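Local coordinates for transcriptional regulator, MerR family (Bacillus thuringiensis serovar konkukian, PDB 3GPV), which probably binds DNA as a transcription factor of the MerR family, with a helix-turn-helix DNA-binding domain and a long helix that packs against a second subunit, at residues L63-I66 / L67-K70; R34-K38 / Q39-P43; Q122-I125 / A126-D130. All coordinates share one frame; numbering follows the deposited sequence.

Contact 1: residues L63-I66 / L67-K70; sequences LEMI and LCLK
Leu-63 meets Leu-67 one turn further along helix 57-70, its CD1 lying 3.8 Å from Leu-67 CG while the two side chains slant across each other. With CG of Leu-63 opposite the backbone N (chi1 172°), beside its own carbonyl carbon, CD1 is placed against Leu-67. The same pair is tied by Leu-67 N donating to Leu-63 O at 2.9 Å. Glu-64 takes part through its backbone alone, Glu-64 O accepting from Cys-68 N at 2.9 Å in a more bent bond (146° at the hydrogen). Selenomethionine Met-65, bent at both chi2 and chi3, folds forward over the next turn. Its CG touches Leu-69 CD1 at 3.7 Å, its SE follows at 3.8 Å from Leu-69 CG, and the same SE stands 4.1 Å from Cys-68 SG. Met-65 O receives Leu-69 N at 2.8 Å, nearly straight at the hydrogen (173°). Ile-66 closes the series, its carbonyl O taking Lys-70 N at 2.9 Å, whereas its side chain turns from this turn toward Leu-41, Ile-79 and Ile-83. Helix 76-88 also covers Met-65 and Leu-69 through Phe-82, and the second subunit packs Lys-124 on Met-65 and Ile-121 on Leu-69. Four consecutive i to i+4 bonds thus satisfy the carbonyls within the turn, leaving apolar and sulfur- or selenium-bearing side chains to fill a largely buried junction between the DNA-binding domain and the dimer interface by dispersion contacts.

Contact 2: residues R34-K38 / Q39-P43; sequences RYYDK and QGLFP
Gln-39, following helix 30-38, folds back over Tyr-35. Its CB sits 3.5 Å from Tyr-35 O, the oxygen that accepts Gln-39 N. CG then passes over one face of the Tyr-35 ring, 3.9 Å from the centroid and 14° off the ring normal, a CH-pi contact. A bend at chi2 (-63°) carries the amide out past the rim on the same side: CD is 3.8 Å from Tyr-35 CZ, and NE2 ends 3.4 Å from Tyr-35 CE1, with the amide plane inclined 29° to the ring. Past Gln-39 the chain turns at Gly-40, whose positive phi belongs to a Schellman motif; its 6-to-1 bond runs from Leu-41 N to Tyr-36 O at 3.0 Å. The turn brings Leu-41 CD1 against Tyr-36 CD1 and Phe-42 CZ to 3.5 Å from Tyr-36 CB. Asp-37 presents OD2 in plane at the edge of Phe-42, its carboxylate nearly perpendicular to the ring, and this oxygen also forms a salt bridge to Arg-53. A water accepts from Phe-42 N and donates to Asp-37 O. Backbone bonds and water therefore occupy carbonyls at the helix end, while apolar contacts press the following loop onto the helix and carry Leu-41 and Phe-42 into the core of the winged-helix domain.

Contact 3: residues Q122-I125 / A126-D130; sequences QQKI and AKYED
Tyr-128 leans back over Lys-124, and the aliphatic part of the lysine lies against its ring: Lys-124 CD is 3.3 Å from Tyr-128 CZ and Lys-124 CG 3.4 Å from Tyr-128 CE2. The backbone contributes as well, Lys-124 O standing 3.3 Å above the ring plane, offset toward the rim, while accepting Tyr-128 N at 2.9 Å. Bends at chi2 and chi3 (61° and 65°) turn the lysine across the ring and bring its NZ within 4.0 Å of Lys-127 NZ, a like-charge pair that may lower the proton affinity of both amines slightly. This is the last turn of the long helix 93-128, in a predicted coiled coil; MerR-family regulators characteristically dimerise through such a helix. Glu-129 has left helical geometry, yet its N still reaches Ile-125 O at 3.1 Å, and its side chain runs alongside Ile-125, where Glu-129 OE2 is 4.0 Å from Ile-125 CG2. Further out, the second subunit covers these groups: its Phe-82 packs on Tyr-128 and its Met-100 on Ile-125, while Gln-122 NE2 hydrogen-bonds to Glu-104 of that subunit.

How the contacts relate
Along the chain contact 2 comes first, then contact 1, then contact 3. Contacts 1 and 2 belong to the MerR helix-turn-helix region, with centres 12 Å apart, and touch directly: Tyr-36, Leu-41 and Phe-42 from the end of helix 30-38 and the loop after it pack on helix 57-70. Contact 3 lies at the far end of helix 93-128, its centre about 36 Å from that of contact 1 and 44 Å from that of contact 2. Contacts 1 and 3 both meet the second subunit, where Met-65 of one chain packs on Lys-124 of the other. Dimerisation thus brings the C-terminal end of each helix 93-128 against the partner's MerR-family region.

Contact 1: residues L63-I66 / L67-K70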
loop_
_atom_site.group_PDB
_atom_site.type_symbol
_atom_site.label_atom_id
_atom_site.label_comp_id
_atom_site.label_asym_id
_atom_site.label_seq_id
_atom_site.Cartn_x
_atom_site.Cartn_y
_atom_site.Cartn_z
ATOM N N LEU B 63 -2.988 -16.518 -10.848
ATOM C CA LEU B 63 -3.688 -15.696 -9.865
ATOM C C LEU B 63 -2.768 -15.276 -8.726
ATOM O O LEU B 63 -2.840 -14.152 -8.237
ATOM C CB LEU B 63 -4.893 -16.443 -9.279
ATOM C CG LEU B 63 -5.586 -15.736 -8.095
ATOM C CD1 LEU B 63 -6.040 -14.343 -8.505
ATOM C CD2 LEU B 63 -6.780 -16.551 -7.621
ATOM N N GLU B 64 -1.909 -16.189 -8.291
ATOM C CA GLU B 64 -0.990 -15.875 -7.215
ATOM C C GLU B 64 -0.057 -14.755 -7.624
ATOM O O GLU B 64 0.285 -13.906 -6.804
ATOM C CB GLU B 64 -0.201 -17.119 -6.807
ATOM C CG GLU B 64 -1.073 -18.173 -6.124
ATOM C CD GLU B 64 -0.278 -19.249 -5.416
ATOM O OE1 GLU B 64 0.571 -18.900 -4.568
ATOM O OE2 GLU B 64 -0.512 -20.443 -5.697
HETATM N N MSE B 65 0.351 -14.743 -8.892
HETATM C CA MSE B 65 1.241 -13.672 -9.338
HETATM C C MSE B 65 0.447 -12.392 -9.469
HETATM O O MSE B 65 0.918 -11.335 -9.084
HETATM C CB MSE B 65 1.936 -13.995 -10.663
HETATM C CG MSE B 65 2.907 -12.890 -11.116
HETATM SE SE MSE B 65 4.378 -12.502 -9.869
HETATM C CE MSE B 65 5.303 -14.190 -10.120
ATOM N N ILE B 66 -0.763 -12.490 -9.997
ATOM C CA ILE B 66 -1.590 -11.304 -10.135
ATOM C C ILE B 66 -1.676 -10.660 -8.765
ATOM O O ILE B 66 -1.395 -9.481 -8.615
ATOM C CB ILE B 66 -3.008 -11.634 -10.661
ATOM C CG1 ILE B 66 -2.909 -12.188 -12.079
ATOM C CG2 ILE B 66 -3.875 -10.395 -10.634
ATOM C CD1 ILE B 66 -2.063 -11.335 -13.027
ATOM N N LEU B 67 -1.991 -11.461 -7.753
ATOM C CA LEU B 67 -2.105 -10.944 -6.399
ATOM C C LEU B 67 -0.781 -10.408 -5.854
ATOM O O LEU B 67 -0.758 -9.397 -5.153
ATOM C CB LEU B 67 -2.653 -12.030 -5.462
ATOM C CG LEU B 67 -4.064 -12.531 -5.796
ATOM C CD1 LEU B 67 -4.467 -13.639 -4.855
ATOM C CD2 LEU B 67 -5.041 -11.377 -5.704
ATOM N N CYS B 68 0.309 -11.096 -6.172
ATOM C CA CYS B 68 1.629 -10.691 -5.724
ATOM C C CYS B 68 1.974 -9.311 -6.267
ATOM O O CYS B 68 2.417 -8.440 -5.531
ATOM C CB CYS B 68 2.664 -11.713 -6.192
ATOM S SG CYS B 68 4.398 -11.224 -5.983
ATOM N N LEU B 69 1.758 -9.122 -7.561
ATOM C CA LEU B 69 2.040 -7.855 -8.219
ATOM C C LEU B 69 1.106 -6.747 -7.736
ATOM O O LEU B 69 1.511 -5.596 -7.595
ATOM C CB LEU B 69 1.917 -8.028 -9.737
ATOM C CG LEU B 69 2.927 -9.002 -10.352
ATOM C CD1 LEU B 69 2.623 -9.246 -11.813
ATOM C CD2 LEU B 69 4.305 -8.434 -10.193
ATOM N N LYS B 70 -0.147 -7.096 -7.481
ATOM C CA LYS B 70 -1.109 -6.113 -7.014
ATOM C C LYS B 70 -0.811 -5.717 -5.572
ATOM O O LYS B 70 -0.915 -4.551 -5.210
ATOM C CB LYS B 70 -2.535 -6.665 -7.145
ATOM C CG LYS B 70 -3.609 -5.890 -6.397
ATOM C CD LYS B 70 -3.699 -6.373 -4.952
ATOM C CE LYS B 70 -4.878 -5.767 -4.200
ATOM N NZ LYS B 70 -4.996 -6.366 -2.834
#

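Contact 2: residues R34-K38 / Q39-P43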
loop_
_atom_site.group_PDB
_atom_site.type_symbol
_atom_site.label_atom_id
_atom_site.label_comp_id
_atom_site.label_asym_id
_atom_site.label_seq_id
_atom_site.Cartn_x
_atom_site.Cartn_y
_atom_site.Cartn_z
ATOM N N ARG B 34 -13.987 -10.858 -8.899
ATOM C CA ARG B 34 -14.741 -10.461 -10.077
ATOM C C ARG B 34 -14.207 -9.154 -10.640
ATOM O O ARG B 34 -14.280 -8.910 -11.842
ATOM C CB ARG B 34 -16.228 -10.357 -9.740
ATOM C CG ARG B 34 -16.901 -11.720 -9.664
ATOM C CD ARG B 34 -18.319 -11.641 -9.128
ATOM N NE ARG B 34 -18.948 -12.959 -9.092
ATOM C CZ ARG B 34 -20.078 -13.234 -8.449
ATOM N NH1 ARG B 34 -20.714 -12.281 -7.778
ATOM N NH2 ARG B 34 -20.572 -14.466 -8.474
ATOM N N TYR B 35 -13.653 -8.319 -9.767
ATOM C CA TYR B 35 -13.087 -7.051 -10.203
ATOM C C TYR B 35 -11.917 -7.353 -11.128
ATOM O O TYR B 35 -11.790 -6.766 -12.209
ATOM C CB TYR B 35 -12.596 -6.246 -9.003
ATOM C CG TYR B 35 -11.862 -4.981 -9.378
ATOM C CD1 TYR B 35 -12.476 -4.001 -10.155
ATOM C CD2 TYR B 35 -10.559 -4.753 -8.941
ATOM C CE1 TYR B 35 -11.812 -2.825 -10.486
ATOM C CE2 TYR B 35 -9.886 -3.581 -9.266
ATOM C CZ TYR B 35 -10.519 -2.620 -10.037
ATOM O OH TYR B 35 -9.860 -1.452 -10.351
ATOM N N TYR B 36 -11.062 -8.276 -10.694
ATOM C CA TYR B 36 -9.907 -8.675 -11.482
ATOM C C TYR B 36 -10.389 -9.269 -12.796
ATOM O O TYR B 36 -9.739 -9.131 -13.834
ATOM C CB TYR B 36 -9.078 -9.708 -10.721
ATOM C CG TYR B 36 -8.405 -9.164 -9.482
ATOM C CD1 TYR B 36 -7.590 -8.037 -9.548
ATOM C CD2 TYR B 36 -8.553 -9.795 -8.249
ATOM C CE1 TYR B 36 -6.933 -7.551 -8.419
ATOM C CE2 TYR B 36 -7.902 -9.317 -7.112
ATOM C CZ TYR B 36 -7.092 -8.196 -7.206
ATOM O OH TYR B 36 -6.430 -7.719 -6.095
ATOM N N ASP B 37 -11.540 -9.927 -12.745
ATOM C CA ASP B 37 -12.113 -10.537 -13.933
ATOM C C ASP B 37 -12.512 -9.437 -14.907
ATOM O O ASP B 37 -12.156 -9.482 -16.080
ATOM C CB ASP B 37 -13.341 -11.366 -13.567
ATOM C CG ASP B 37 -13.554 -12.529 -14.510
ATOM O OD1 ASP B 37 -13.350 -12.361 -15.730
ATOM O OD2 ASP B 37 -13.933 -13.614 -14.034
ATOM N N LYS B 38 -13.249 -8.447 -14.414
ATOM C CA LYS B 38 -13.687 -7.340 -15.256
ATOM C C LYS B 38 -12.487 -6.593 -15.816
ATOM O O LYS B 38 -12.520 -6.124 -16.952
ATOM C CB LYS B 38 -14.561 -6.365 -14.462
ATOM C CG LYS B 38 -15.840 -6.964 -13.917
ATOM C CD LYS B 38 -16.696 -5.903 -13.244
ATOM C CE LYS B 38 -17.913 -6.511 -12.555
ATOM N NZ LYS B 38 -17.534 -7.400 -11.422
ATOM N N GLN B 39 -11.433 -6.475 -15.013
ATOM C CA GLN B 39 -10.221 -5.795 -15.455
ATOM C C GLN B 39 -9.508 -6.641 -16.509
ATOM O O GLN B 39 -8.452 -6.265 -17.015
ATOM C CB GLN B 39 -9.293 -5.538 -14.269
ATOM C CG GLN B 39 -9.853 -4.561 -13.246
ATOM C CD GLN B 39 -10.069 -3.167 -13.813
ATOM O OE1 GLN B 39 -9.122 -2.502 -14.241
ATOM N NE2 GLN B 39 -11.321 -2.718 -13.817
ATOM N N GLY B 40 -10.106 -7.785 -16.829
ATOM C CA GLY B 40 -9.556 -8.678 -17.830
ATOM C C GLY B 40 -8.217 -9.287 -17.475
ATOM O O GLY B 40 -7.304 -9.301 -18.300
ATOM N N LEU B 41 -8.101 -9.807 -16.258
ATOM C CA LEU B 41 -6.850 -10.404 -15.805
ATOM C C LEU B 41 -6.858 -11.935 -15.859
ATOM O O LEU B 41 -5.836 -12.579 -15.616
ATOM C CB LEU B 41 -6.530 -9.929 -14.378
ATOM C CG LEU B 41 -6.356 -8.415 -14.157
ATOM C CD1 LEU B 41 -5.911 -8.138 -12.725
ATOM C CD2 LEU B 41 -5.334 -7.864 -15.136
ATOM N N PHE B 42 -8.005 -12.517 -16.192
ATOM C CA PHE B 42 -8.114 -13.969 -16.266
ATOM C C PHE B 42 -8.482 -14.472 -17.662
ATOM O O PHE B 42 -9.465 -15.192 -17.820
ATOM C CB PHE B 42 -9.169 -14.487 -15.281
ATOM C CG PHE B 42 -9.002 -13.989 -13.875
ATOM C CD1 PHE B 42 -7.753 -13.984 -13.261
ATOM C CD2 PHE B 42 -10.113 -13.573 -13.143
ATOM C CE1 PHE B 42 -7.612 -13.577 -11.937
ATOM C CE2 PHE B 42 -9.987 -13.164 -11.819
ATOM C CZ PHE B 42 -8.734 -13.167 -11.214
ATOM N N PRO B 43 -7.702 -14.106 -18.690
ATOM C CA PRO B 43 -8.030 -14.572 -20.041
ATOM C C PRO B 43 -7.780 -16.068 -20.177
ATOM O O PRO B 43 -8.224 -16.700 -21.131
ATOM C CB PRO B 43 -7.086 -13.760 -20.933
ATOM C CG PRO B 43 -6.763 -12.545 -20.102
ATOM C CD PRO B 43 -6.601 -13.132 -18.731
HETATM O O HOH W 1 -10.657 -11.634 -17.109
#

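Contact 3: residues Q122-I125 / A126-D130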
loop_
_atom_site.group_PDB
_atom_site.type_symbol
_atom_site.label_atom_id
_atom_site.label_comp_id
_atom_site.label_asym_id
_atom_site.label_seq_id
_atom_site.Cartn_x
_atom_site.Cartn_y
_atom_site.Cartn_z
ATOM N N GLN B 122 8.115 3.473 15.741
ATOM C CA GLN B 122 8.823 3.019 16.934
ATOM C C GLN B 122 9.320 4.191 17.779
ATOM O O GLN B 122 9.258 4.150 19.007
ATOM C CB GLN B 122 9.992 2.110 16.530
ATOM C CG GLN B 122 9.553 0.821 15.823
ATOM C CD GLN B 122 10.713 -0.160 15.605
ATOM O OE1 GLN B 122 11.779 0.216 15.135
ATOM N NE2 GLN B 122 10.490 -1.426 15.937
ATOM N N GLN B 123 9.801 5.239 17.126
ATOM C CA GLN B 123 10.265 6.419 17.848
ATOM C C GLN B 123 9.075 7.031 18.603
ATOM O O GLN B 123 9.209 7.471 19.742
ATOM C CB GLN B 123 10.841 7.452 16.866
ATOM C CG GLN B 123 11.461 8.695 17.525
ATOM C CD GLN B 123 12.579 8.362 18.510
ATOM O OE1 GLN B 123 12.322 8.006 19.656
ATOM N NE2 GLN B 123 13.827 8.471 18.059
ATOM N N LYS B 124 7.912 7.058 17.961
ATOM C CA LYS B 124 6.726 7.613 18.595
ATOM C C LYS B 124 6.377 6.768 19.810
ATOM O O LYS B 124 5.937 7.284 20.834
ATOM C CB LYS B 124 5.562 7.625 17.607
ATOM C CG LYS B 124 4.301 8.302 18.120
ATOM C CD LYS B 124 4.525 9.772 18.449
ATOM C CE LYS B 124 4.869 10.562 17.211
ATOM N NZ LYS B 124 5.063 12.012 17.483
ATOM N N ILE B 125 6.579 5.462 19.690
ATOM C CA ILE B 125 6.297 4.554 20.790
ATOM C C ILE B 125 7.215 4.861 21.961
ATOM O O ILE B 125 6.770 4.975 23.099
ATOM C CB ILE B 125 6.467 3.073 20.353
ATOM C CG1 ILE B 125 5.308 2.681 19.430
ATOM C CG2 ILE B 125 6.527 2.163 21.580
ATOM C CD1 ILE B 125 5.462 1.335 18.759
ATOM N N ALA B 126 8.502 4.997 21.675
ATOM C CA ALA B 126 9.482 5.307 22.704
ATOM C C ALA B 126 9.073 6.603 23.412
ATOM O O ALA B 126 9.098 6.686 24.636
ATOM C CB ALA B 126 10.878 5.462 22.068
ATOM N N LYS B 127 8.696 7.602 22.618
ATOM C CA LYS B 127 8.269 8.897 23.127
ATOM C C LYS B 127 7.078 8.762 24.068
ATOM O O LYS B 127 7.115 9.256 25.185
ATOM C CB LYS B 127 7.895 9.824 21.969
ATOM C CG LYS B 127 7.319 11.156 22.411
ATOM C CD LYS B 127 7.024 12.062 21.234
ATOM C CE LYS B 127 6.387 13.360 21.701
ATOM N NZ LYS B 127 6.230 14.303 20.574
ATOM N N TYR B 128 6.024 8.093 23.615
ATOM C CA TYR B 128 4.823 7.920 24.431
ATOM C C TYR B 128 5.095 7.228 25.753
ATOM O O TYR B 128 4.366 7.416 26.724
ATOM C CB TYR B 128 3.756 7.127 23.673
ATOM C CG TYR B 128 3.131 7.867 22.512
ATOM C CD1 TYR B 128 3.140 9.260 22.454
ATOM C CD2 TYR B 128 2.491 7.174 21.492
ATOM C CE1 TYR B 128 2.524 9.943 21.411
ATOM C CE2 TYR B 128 1.869 7.850 20.443
ATOM C CZ TYR B 128 1.888 9.231 20.411
ATOM O OH TYR B 128 1.254 9.890 19.386
ATOM N N GLU B 129 6.137 6.412 25.796
ATOM C CA GLU B 129 6.453 5.731 27.035
ATOM C C GLU B 129 7.192 6.715 27.942
ATOM O O GLU B 129 8.078 6.334 28.696
ATOM C CB GLU B 129 7.271 4.466 26.749
ATOM C CG GLU B 129 6.579 3.546 25.730
ATOM C CD GLU B 129 7.225 2.175 25.568
ATOM O OE1 GLU B 129 8.473 2.089 25.579
ATOM O OE2 GLU B 129 6.474 1.184 25.407
ATOM N N ASP B 130 6.805 7.992 27.851
ATOM C CA ASP B 130 7.390 9.063 28.664
ATOM C C ASP B 130 7.315 8.635 30.113
ATOM O O ASP B 130 8.285 8.126 30.674
ATOM C CB ASP B 130 6.596 10.363 28.521
ATOM C CG ASP B 130 6.770 11.020 27.168
ATOM O OD1 ASP B 130 7.928 11.154 26.712
ATOM O OD2 ASP B 130 5.746 11.422 26.570
#